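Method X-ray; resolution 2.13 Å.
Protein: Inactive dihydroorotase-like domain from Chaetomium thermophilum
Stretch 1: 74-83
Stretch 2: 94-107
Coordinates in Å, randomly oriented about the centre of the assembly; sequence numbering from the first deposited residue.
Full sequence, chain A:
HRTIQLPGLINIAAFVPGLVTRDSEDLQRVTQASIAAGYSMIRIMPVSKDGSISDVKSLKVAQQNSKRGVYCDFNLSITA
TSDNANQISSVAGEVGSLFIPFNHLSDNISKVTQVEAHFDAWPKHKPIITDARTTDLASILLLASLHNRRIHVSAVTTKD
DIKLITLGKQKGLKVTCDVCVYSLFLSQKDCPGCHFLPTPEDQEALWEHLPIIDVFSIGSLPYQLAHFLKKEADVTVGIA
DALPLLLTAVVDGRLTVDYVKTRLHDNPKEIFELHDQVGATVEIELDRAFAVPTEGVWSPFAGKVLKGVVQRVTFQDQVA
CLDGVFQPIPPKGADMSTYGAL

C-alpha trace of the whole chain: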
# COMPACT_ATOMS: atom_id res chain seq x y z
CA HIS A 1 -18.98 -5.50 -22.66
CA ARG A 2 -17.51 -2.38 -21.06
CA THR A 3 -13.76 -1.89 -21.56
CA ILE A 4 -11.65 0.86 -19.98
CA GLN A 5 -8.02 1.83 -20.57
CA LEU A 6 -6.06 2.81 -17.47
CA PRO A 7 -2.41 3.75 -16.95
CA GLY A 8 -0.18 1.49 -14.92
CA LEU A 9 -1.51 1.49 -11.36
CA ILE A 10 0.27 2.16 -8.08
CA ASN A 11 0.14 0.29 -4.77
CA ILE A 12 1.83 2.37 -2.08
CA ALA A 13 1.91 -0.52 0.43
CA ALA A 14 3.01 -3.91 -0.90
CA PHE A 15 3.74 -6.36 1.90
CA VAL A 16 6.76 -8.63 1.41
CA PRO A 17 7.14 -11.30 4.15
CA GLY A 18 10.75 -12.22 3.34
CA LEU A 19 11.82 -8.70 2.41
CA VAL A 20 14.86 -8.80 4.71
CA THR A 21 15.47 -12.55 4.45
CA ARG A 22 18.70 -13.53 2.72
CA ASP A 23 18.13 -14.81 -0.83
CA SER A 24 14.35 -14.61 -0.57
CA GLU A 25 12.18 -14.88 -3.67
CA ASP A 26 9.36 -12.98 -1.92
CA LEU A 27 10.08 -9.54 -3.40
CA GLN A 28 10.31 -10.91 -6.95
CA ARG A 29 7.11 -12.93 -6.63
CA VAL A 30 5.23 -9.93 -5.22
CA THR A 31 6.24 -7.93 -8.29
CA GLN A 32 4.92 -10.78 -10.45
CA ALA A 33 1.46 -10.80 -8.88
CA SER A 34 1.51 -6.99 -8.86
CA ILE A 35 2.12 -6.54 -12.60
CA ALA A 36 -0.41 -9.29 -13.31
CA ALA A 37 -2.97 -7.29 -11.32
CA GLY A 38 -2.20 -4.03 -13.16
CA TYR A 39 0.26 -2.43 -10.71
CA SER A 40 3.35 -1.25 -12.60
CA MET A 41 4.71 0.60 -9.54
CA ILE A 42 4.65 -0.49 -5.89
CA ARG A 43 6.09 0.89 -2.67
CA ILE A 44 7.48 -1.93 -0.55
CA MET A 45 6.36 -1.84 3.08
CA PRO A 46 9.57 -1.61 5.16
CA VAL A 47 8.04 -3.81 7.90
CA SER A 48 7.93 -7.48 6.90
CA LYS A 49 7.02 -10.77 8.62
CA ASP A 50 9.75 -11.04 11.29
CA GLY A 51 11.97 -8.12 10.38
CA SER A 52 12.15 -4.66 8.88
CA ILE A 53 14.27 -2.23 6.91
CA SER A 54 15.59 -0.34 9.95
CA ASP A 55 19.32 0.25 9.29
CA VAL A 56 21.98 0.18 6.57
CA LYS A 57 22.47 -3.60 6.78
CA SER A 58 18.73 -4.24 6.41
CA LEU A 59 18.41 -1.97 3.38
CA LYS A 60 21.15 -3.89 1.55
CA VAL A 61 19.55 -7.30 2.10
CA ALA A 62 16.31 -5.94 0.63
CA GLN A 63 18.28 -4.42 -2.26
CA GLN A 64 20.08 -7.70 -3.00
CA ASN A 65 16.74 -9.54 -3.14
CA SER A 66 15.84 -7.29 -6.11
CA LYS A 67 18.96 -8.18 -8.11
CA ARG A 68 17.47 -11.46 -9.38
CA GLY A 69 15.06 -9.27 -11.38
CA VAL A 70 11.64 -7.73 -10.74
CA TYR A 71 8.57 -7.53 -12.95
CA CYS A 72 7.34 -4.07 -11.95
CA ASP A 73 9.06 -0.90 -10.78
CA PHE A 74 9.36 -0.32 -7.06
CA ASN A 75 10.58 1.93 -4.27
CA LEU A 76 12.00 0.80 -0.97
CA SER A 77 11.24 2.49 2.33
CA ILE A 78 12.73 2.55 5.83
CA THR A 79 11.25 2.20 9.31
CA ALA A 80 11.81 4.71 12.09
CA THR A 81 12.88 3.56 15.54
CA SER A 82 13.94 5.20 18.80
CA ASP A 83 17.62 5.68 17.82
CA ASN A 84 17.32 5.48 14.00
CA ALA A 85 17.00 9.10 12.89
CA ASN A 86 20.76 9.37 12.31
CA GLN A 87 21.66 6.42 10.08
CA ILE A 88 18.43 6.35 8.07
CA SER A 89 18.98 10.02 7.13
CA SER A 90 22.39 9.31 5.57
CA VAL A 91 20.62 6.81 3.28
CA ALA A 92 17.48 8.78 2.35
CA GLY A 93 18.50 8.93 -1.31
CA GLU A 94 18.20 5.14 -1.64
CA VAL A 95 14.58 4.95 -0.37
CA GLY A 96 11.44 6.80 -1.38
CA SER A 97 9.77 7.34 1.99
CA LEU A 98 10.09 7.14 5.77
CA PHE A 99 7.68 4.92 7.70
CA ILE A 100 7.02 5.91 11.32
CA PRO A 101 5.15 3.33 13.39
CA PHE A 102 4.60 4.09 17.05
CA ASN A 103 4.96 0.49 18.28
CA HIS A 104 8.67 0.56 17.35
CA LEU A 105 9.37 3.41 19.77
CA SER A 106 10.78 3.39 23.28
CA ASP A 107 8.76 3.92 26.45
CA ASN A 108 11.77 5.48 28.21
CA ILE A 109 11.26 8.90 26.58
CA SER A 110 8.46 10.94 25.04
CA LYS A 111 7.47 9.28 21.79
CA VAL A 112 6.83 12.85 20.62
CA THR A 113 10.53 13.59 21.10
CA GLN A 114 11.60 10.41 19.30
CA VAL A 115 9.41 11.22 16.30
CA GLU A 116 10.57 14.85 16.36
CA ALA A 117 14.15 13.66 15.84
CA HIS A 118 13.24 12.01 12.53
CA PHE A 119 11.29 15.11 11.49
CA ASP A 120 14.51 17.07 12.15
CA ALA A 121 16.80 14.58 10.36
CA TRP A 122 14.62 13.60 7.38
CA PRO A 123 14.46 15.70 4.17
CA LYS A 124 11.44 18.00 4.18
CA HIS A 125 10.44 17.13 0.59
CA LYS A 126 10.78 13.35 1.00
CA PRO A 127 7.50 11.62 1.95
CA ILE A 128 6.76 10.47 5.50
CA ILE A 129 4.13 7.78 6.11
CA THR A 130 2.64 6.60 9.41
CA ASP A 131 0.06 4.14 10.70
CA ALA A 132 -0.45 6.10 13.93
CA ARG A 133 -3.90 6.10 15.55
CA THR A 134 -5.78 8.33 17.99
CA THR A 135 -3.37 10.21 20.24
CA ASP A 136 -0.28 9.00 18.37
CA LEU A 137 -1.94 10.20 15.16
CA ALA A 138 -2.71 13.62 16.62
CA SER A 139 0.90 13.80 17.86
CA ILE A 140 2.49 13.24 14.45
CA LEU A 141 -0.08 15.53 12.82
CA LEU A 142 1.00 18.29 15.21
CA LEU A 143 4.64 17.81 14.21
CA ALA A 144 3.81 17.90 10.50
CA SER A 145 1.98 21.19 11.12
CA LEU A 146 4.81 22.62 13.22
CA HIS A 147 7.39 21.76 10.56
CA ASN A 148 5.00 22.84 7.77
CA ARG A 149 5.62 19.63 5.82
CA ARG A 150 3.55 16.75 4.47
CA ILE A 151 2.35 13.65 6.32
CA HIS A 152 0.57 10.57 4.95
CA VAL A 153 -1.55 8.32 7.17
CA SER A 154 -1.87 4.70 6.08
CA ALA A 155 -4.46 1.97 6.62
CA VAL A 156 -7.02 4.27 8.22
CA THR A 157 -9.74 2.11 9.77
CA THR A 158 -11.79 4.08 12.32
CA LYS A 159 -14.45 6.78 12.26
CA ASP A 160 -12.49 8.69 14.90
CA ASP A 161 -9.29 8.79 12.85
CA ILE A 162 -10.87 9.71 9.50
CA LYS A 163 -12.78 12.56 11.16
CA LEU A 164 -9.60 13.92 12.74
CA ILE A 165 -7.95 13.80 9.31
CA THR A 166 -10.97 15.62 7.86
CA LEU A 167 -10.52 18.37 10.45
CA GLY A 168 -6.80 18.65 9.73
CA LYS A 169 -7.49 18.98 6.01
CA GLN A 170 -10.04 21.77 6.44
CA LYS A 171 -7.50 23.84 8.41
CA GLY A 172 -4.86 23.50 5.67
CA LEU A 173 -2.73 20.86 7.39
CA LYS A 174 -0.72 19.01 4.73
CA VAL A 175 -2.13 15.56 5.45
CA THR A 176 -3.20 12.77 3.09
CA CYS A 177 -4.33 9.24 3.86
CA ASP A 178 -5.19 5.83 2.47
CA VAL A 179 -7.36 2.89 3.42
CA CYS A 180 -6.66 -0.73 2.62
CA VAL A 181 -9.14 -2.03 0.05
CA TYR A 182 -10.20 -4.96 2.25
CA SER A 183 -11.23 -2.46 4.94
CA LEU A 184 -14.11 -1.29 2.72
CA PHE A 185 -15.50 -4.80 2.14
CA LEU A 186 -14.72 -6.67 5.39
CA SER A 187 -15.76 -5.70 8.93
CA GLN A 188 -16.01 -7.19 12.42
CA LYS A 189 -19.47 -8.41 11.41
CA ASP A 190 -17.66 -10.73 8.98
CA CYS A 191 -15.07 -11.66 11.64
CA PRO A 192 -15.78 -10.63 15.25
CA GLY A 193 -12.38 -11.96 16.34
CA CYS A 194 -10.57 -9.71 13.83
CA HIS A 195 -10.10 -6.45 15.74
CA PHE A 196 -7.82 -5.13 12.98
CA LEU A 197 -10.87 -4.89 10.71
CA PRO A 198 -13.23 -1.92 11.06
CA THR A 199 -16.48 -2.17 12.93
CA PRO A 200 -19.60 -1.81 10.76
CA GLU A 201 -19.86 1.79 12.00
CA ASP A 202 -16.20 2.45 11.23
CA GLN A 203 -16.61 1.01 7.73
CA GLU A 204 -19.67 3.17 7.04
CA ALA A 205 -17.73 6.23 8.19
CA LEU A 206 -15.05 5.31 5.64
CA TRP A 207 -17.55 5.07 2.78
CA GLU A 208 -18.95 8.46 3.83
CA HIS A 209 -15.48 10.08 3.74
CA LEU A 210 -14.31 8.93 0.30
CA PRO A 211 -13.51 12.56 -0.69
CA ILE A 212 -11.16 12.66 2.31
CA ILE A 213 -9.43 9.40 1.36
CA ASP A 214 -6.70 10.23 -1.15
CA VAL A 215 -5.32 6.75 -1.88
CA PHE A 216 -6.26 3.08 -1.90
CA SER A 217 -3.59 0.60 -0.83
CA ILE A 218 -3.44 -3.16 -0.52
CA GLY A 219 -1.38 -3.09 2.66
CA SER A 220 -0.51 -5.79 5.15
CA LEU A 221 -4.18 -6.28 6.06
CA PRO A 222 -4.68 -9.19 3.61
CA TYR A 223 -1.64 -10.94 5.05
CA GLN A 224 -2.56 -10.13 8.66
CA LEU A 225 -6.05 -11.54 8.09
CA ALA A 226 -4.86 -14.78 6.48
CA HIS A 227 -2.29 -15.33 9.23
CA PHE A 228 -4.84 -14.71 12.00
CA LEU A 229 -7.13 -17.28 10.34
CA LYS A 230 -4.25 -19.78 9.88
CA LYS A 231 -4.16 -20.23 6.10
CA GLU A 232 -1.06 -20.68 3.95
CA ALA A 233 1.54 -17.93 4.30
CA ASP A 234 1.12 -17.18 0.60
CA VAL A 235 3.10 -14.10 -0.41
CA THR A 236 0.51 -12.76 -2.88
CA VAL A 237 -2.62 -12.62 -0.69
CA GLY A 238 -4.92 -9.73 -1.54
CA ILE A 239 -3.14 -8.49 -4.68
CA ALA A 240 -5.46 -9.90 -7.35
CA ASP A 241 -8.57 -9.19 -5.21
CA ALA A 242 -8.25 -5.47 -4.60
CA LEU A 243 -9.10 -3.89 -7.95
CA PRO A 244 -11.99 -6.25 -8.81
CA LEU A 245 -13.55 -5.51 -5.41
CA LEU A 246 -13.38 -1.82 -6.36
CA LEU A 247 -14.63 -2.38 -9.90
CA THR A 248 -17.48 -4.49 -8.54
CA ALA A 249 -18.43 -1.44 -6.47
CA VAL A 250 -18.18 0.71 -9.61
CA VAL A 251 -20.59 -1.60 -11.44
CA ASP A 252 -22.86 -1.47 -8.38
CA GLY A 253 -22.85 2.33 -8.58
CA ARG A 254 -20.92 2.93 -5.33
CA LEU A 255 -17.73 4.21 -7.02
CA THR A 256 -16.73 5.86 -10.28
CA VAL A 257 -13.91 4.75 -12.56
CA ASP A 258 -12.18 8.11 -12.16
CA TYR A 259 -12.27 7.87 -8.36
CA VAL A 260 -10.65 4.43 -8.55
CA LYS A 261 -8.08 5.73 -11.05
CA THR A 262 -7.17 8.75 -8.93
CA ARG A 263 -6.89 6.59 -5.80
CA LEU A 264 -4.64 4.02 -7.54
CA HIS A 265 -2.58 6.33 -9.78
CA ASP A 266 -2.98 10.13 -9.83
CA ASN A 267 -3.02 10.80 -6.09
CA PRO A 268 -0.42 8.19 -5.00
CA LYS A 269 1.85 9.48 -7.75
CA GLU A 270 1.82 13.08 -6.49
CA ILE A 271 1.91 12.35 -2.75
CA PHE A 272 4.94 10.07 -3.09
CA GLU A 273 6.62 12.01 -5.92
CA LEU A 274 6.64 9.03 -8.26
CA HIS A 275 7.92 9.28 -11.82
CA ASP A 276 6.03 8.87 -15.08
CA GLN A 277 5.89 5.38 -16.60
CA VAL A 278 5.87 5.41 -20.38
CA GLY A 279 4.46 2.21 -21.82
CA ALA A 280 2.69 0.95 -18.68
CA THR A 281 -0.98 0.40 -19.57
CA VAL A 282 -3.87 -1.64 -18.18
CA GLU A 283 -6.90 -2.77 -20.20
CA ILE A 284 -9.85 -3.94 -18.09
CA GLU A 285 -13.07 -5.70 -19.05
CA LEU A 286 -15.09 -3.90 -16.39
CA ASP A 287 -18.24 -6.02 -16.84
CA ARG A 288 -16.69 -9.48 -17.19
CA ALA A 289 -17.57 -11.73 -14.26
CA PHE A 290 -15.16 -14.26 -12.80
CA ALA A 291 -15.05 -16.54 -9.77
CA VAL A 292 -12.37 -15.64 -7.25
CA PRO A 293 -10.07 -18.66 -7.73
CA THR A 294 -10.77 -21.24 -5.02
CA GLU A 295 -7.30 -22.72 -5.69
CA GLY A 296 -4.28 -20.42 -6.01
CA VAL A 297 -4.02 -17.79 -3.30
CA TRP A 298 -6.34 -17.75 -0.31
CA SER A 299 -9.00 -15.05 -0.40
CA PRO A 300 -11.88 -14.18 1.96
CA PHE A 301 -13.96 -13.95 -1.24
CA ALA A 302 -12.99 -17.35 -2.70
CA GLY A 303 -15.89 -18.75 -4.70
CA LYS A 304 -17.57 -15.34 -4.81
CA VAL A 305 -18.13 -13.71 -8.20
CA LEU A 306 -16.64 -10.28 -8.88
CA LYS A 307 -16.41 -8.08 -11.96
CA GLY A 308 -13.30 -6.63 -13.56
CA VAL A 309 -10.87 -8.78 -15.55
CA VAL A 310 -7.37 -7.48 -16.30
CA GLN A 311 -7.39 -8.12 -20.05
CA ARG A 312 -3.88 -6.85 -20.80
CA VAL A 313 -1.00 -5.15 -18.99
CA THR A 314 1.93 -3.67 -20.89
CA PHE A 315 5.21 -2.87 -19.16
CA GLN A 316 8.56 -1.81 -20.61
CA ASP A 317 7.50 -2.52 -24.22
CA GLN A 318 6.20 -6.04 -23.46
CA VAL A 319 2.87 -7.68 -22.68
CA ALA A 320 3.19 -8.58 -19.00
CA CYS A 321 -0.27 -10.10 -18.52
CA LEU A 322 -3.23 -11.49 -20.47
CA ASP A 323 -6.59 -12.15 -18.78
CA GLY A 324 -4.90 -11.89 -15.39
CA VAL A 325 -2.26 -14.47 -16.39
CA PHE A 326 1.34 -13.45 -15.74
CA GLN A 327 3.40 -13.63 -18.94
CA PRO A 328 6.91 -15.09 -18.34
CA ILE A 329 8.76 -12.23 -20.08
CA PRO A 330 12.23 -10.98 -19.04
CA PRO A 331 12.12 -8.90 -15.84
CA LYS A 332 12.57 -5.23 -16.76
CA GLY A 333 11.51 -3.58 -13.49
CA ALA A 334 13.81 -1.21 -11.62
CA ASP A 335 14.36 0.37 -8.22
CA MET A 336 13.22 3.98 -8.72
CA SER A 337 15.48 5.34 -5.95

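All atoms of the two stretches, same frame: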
# COMPACT_ATOMS: atom_id res chain seq x y z
N PHE A 74 9.62 -0.35 -8.49
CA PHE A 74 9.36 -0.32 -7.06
C PHE A 74 10.25 0.70 -6.37
O PHE A 74 11.28 1.12 -6.91
CB PHE A 74 9.55 -1.71 -6.43
CG PHE A 74 10.99 -2.13 -6.31
CD1 PHE A 74 11.64 -2.74 -7.37
CD2 PHE A 74 11.68 -1.93 -5.13
CE1 PHE A 74 12.96 -3.13 -7.26
CE2 PHE A 74 13.00 -2.32 -5.01
CZ PHE A 74 13.64 -2.92 -6.08
N ASN A 75 9.81 1.11 -5.19
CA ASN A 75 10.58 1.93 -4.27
C ASN A 75 10.70 1.19 -2.95
O ASN A 75 9.75 0.53 -2.52
CB ASN A 75 9.89 3.28 -4.04
CG ASN A 75 10.63 4.44 -4.68
OD1 ASN A 75 11.85 4.53 -4.62
ND2 ASN A 75 9.87 5.35 -5.30
N LEU A 76 11.87 1.27 -2.33
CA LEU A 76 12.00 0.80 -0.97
C LEU A 76 11.65 1.92 0.00
O LEU A 76 11.47 3.08 -0.38
CB LEU A 76 13.42 0.28 -0.70
CG LEU A 76 13.79 -1.06 -1.35
CD1 LEU A 76 15.25 -1.39 -1.09
CD2 LEU A 76 12.90 -2.19 -0.84
N SER A 77 11.53 1.55 1.27
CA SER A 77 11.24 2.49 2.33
C SER A 77 11.98 2.02 3.57
O SER A 77 12.55 0.92 3.59
CB SER A 77 9.73 2.60 2.58
OG SER A 77 9.42 3.62 3.51
N ILE A 78 11.98 2.85 4.61
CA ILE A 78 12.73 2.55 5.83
C ILE A 78 11.90 2.89 7.05
O ILE A 78 11.18 3.90 7.06
CB ILE A 78 14.08 3.29 5.85
CG1 ILE A 78 14.90 2.87 7.06
CG2 ILE A 78 13.87 4.81 5.83
CD1 ILE A 78 16.40 2.90 6.81
N THR A 79 12.01 2.06 8.08
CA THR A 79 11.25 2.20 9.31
C THR A 79 11.99 3.04 10.34
O THR A 79 13.20 2.88 10.54
CB THR A 79 10.97 0.82 9.92
OG1 THR A 79 10.63 -0.10 8.88
CG2 THR A 79 9.84 0.89 10.93
N ALA A 80 11.25 3.92 11.00
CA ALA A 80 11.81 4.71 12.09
C ALA A 80 11.80 3.90 13.38
O ALA A 80 10.92 3.06 13.61
CB ALA A 80 11.02 6.00 12.28
N THR A 81 12.79 4.15 14.22
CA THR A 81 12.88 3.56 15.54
C THR A 81 13.29 4.65 16.51
O THR A 81 13.32 5.84 16.17
CB THR A 81 13.86 2.37 15.58
OG1 THR A 81 15.20 2.84 15.44
CG2 THR A 81 13.55 1.36 14.47
N SER A 82 13.62 4.24 17.74
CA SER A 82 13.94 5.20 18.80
C SER A 82 15.28 5.89 18.55
O SER A 82 15.43 7.08 18.85
CB SER A 82 13.95 4.49 20.15
OG SER A 82 14.10 3.09 20.01
N ASP A 83 16.27 5.16 18.02
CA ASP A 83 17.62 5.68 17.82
C ASP A 83 18.04 5.65 16.35
O ASP A 83 19.24 5.64 16.05
CB ASP A 83 18.61 4.88 18.67
CG ASP A 83 18.36 3.38 18.60
OD1 ASP A 83 18.32 2.74 19.67
OD2 ASP A 83 18.17 2.86 17.49
N GLU A 94 18.41 6.50 -1.15
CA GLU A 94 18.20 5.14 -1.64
C GLU A 94 16.78 4.64 -1.42
O GLU A 94 16.41 3.60 -1.99
CB GLU A 94 19.19 4.19 -0.97
CG GLU A 94 20.65 4.57 -1.21
CD GLU A 94 21.63 3.65 -0.49
OE1 GLU A 94 21.50 2.42 -0.61
OE2 GLU A 94 22.52 4.17 0.21
N VAL A 95 15.97 5.32 -0.61
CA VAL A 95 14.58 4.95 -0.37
C VAL A 95 13.69 6.10 -0.82
O VAL A 95 14.16 7.21 -1.09
CB VAL A 95 14.31 4.57 1.10
CG1 VAL A 95 15.05 3.29 1.46
CG2 VAL A 95 14.72 5.71 2.03
N GLY A 96 12.39 5.82 -0.89
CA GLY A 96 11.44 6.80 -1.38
C GLY A 96 10.54 7.37 -0.30
O GLY A 96 9.71 8.24 -0.60
N SER A 97 10.68 6.91 0.94
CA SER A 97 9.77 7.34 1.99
C SER A 97 10.28 6.85 3.34
O SER A 97 11.01 5.86 3.43
CB SER A 97 8.37 6.80 1.75
OG SER A 97 8.35 5.40 1.92
N LEU A 98 9.83 7.54 4.39
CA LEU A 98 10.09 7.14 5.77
C LEU A 98 8.80 6.68 6.42
O LEU A 98 7.80 7.41 6.41
CB LEU A 98 10.69 8.29 6.57
CG LEU A 98 10.81 8.07 8.09
CD1 LEU A 98 11.72 6.89 8.37
CD2 LEU A 98 11.34 9.32 8.78
N PHE A 99 8.82 5.47 6.99
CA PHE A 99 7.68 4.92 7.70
C PHE A 99 7.90 5.05 9.20
O PHE A 99 8.91 4.58 9.73
CB PHE A 99 7.47 3.45 7.32
CG PHE A 99 6.30 2.81 8.02
CD1 PHE A 99 5.02 3.30 7.84
CD2 PHE A 99 6.49 1.72 8.84
CE1 PHE A 99 3.94 2.71 8.48
CE2 PHE A 99 5.42 1.12 9.48
CZ PHE A 99 4.14 1.62 9.30
N ILE A 100 6.95 5.69 9.88
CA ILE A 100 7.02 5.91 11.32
C ILE A 100 5.88 5.17 11.98
O ILE A 100 4.75 5.67 12.06
CB ILE A 100 6.97 7.41 11.66
CG1 ILE A 100 8.09 8.16 10.93
CG2 ILE A 100 7.09 7.60 13.17
CD1 ILE A 100 8.11 9.65 11.19
N PRO A 101 6.12 3.96 12.49
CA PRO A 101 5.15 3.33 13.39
C PRO A 101 5.47 3.68 14.83
O PRO A 101 6.62 3.90 15.21
CB PRO A 101 5.37 1.84 13.11
CG PRO A 101 6.87 1.75 12.85
CD PRO A 101 7.29 3.10 12.26
N PHE A 102 4.42 3.72 15.65
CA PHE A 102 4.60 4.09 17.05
C PHE A 102 4.85 2.90 17.97
O PHE A 102 5.25 3.10 19.12
CB PHE A 102 3.38 4.87 17.54
CG PHE A 102 3.47 6.35 17.29
CD1 PHE A 102 3.72 7.23 18.32
CD2 PHE A 102 3.30 6.85 16.01
CE1 PHE A 102 3.80 8.58 18.09
CE2 PHE A 102 3.38 8.21 15.77
CZ PHE A 102 3.63 9.08 16.81
N ASN A 103 4.65 1.67 17.49
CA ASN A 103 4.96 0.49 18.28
C ASN A 103 6.44 0.15 18.27
O ASN A 103 6.88 -0.67 19.09
CB ASN A 103 4.14 -0.71 17.77
CG ASN A 103 4.41 -1.03 16.31
OD1 ASN A 103 5.00 -0.22 15.60
ND2 ASN A 103 3.96 -2.19 15.86
N HIS A 104 7.22 0.75 17.37
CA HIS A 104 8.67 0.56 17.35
C HIS A 104 9.40 1.43 18.36
O HIS A 104 10.61 1.25 18.54
CB HIS A 104 9.23 0.86 15.95
CG HIS A 104 9.11 -0.27 14.98
ND1 HIS A 104 7.92 -0.91 14.73
CD2 HIS A 104 10.04 -0.87 14.20
CE1 HIS A 104 8.12 -1.86 13.83
NE2 HIS A 104 9.39 -1.86 13.49
N LEU A 105 8.72 2.35 19.02
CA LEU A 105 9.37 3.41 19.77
C LEU A 105 9.49 3.05 21.24
O LEU A 105 8.75 2.22 21.78
CB LEU A 105 8.60 4.72 19.60
CG LEU A 105 8.37 5.12 18.14
CD1 LEU A 105 7.72 6.50 18.05
CD2 LEU A 105 9.66 5.10 17.34
N SER A 106 10.46 3.69 21.90
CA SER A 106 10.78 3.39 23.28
C SER A 106 9.77 4.03 24.23
O SER A 106 9.19 5.08 23.95
CB SER A 106 12.18 3.90 23.62
OG SER A 106 12.46 3.77 25.00
N ASP A 107 9.57 3.37 25.37
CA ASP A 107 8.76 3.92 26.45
C ASP A 107 9.58 4.74 27.44
O ASP A 107 9.01 5.36 28.34
CB ASP A 107 8.03 2.80 27.19
CG ASP A 107 7.34 1.84 26.25
OD1 ASP A 107 8.02 0.95 25.69
OD2 ASP A 107 6.11 1.97 26.06
O HOH W 1 9.07 4.68 -0.48
O HOH W 2 14.21 2.35 -3.05

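The apolar centre gathers around I78, A80 and L98. I78 and L98 form a parallel bridge and point to the same face of the sheet. I78 CG2 lies 3.9 Å from L98 CD1 and 4.0 Å from V95 CG2, so one methyl touches two neighbours. The end of the L98 side chain comes nearer to the other stretch, and its CD1 also reaches A80 CB at 4.1 Å. A80 CB packs on I100 CG1 at 3.9 Å.

T79 and F99, the next bridged pair, point to the other face. There T79 CG2 sits over one face of the H104 ring, 4.0 Å from its centroid, in a CH-pi contact. The same methyl is 3.6 Å from P101 CD.

Backbone bonds hold the strands in register. F99 N donates to I78 O (2.8 Å), and A80 N donates to F99 O (2.7 Å). The bond from I78 N to S97 O is weak, at 3.4 Å. S97 O is better served by S77 OG, which donates to it at 2.7 Å.

Further out, G96 N donates to L76 O at 2.9 Å, nearly straight at 170°. G96 has no side chain; a CB here would clash with N75 CG. Water 2 bridges the stretches, accepting from L76 N and donating to E94 O, each at 2.7 Å.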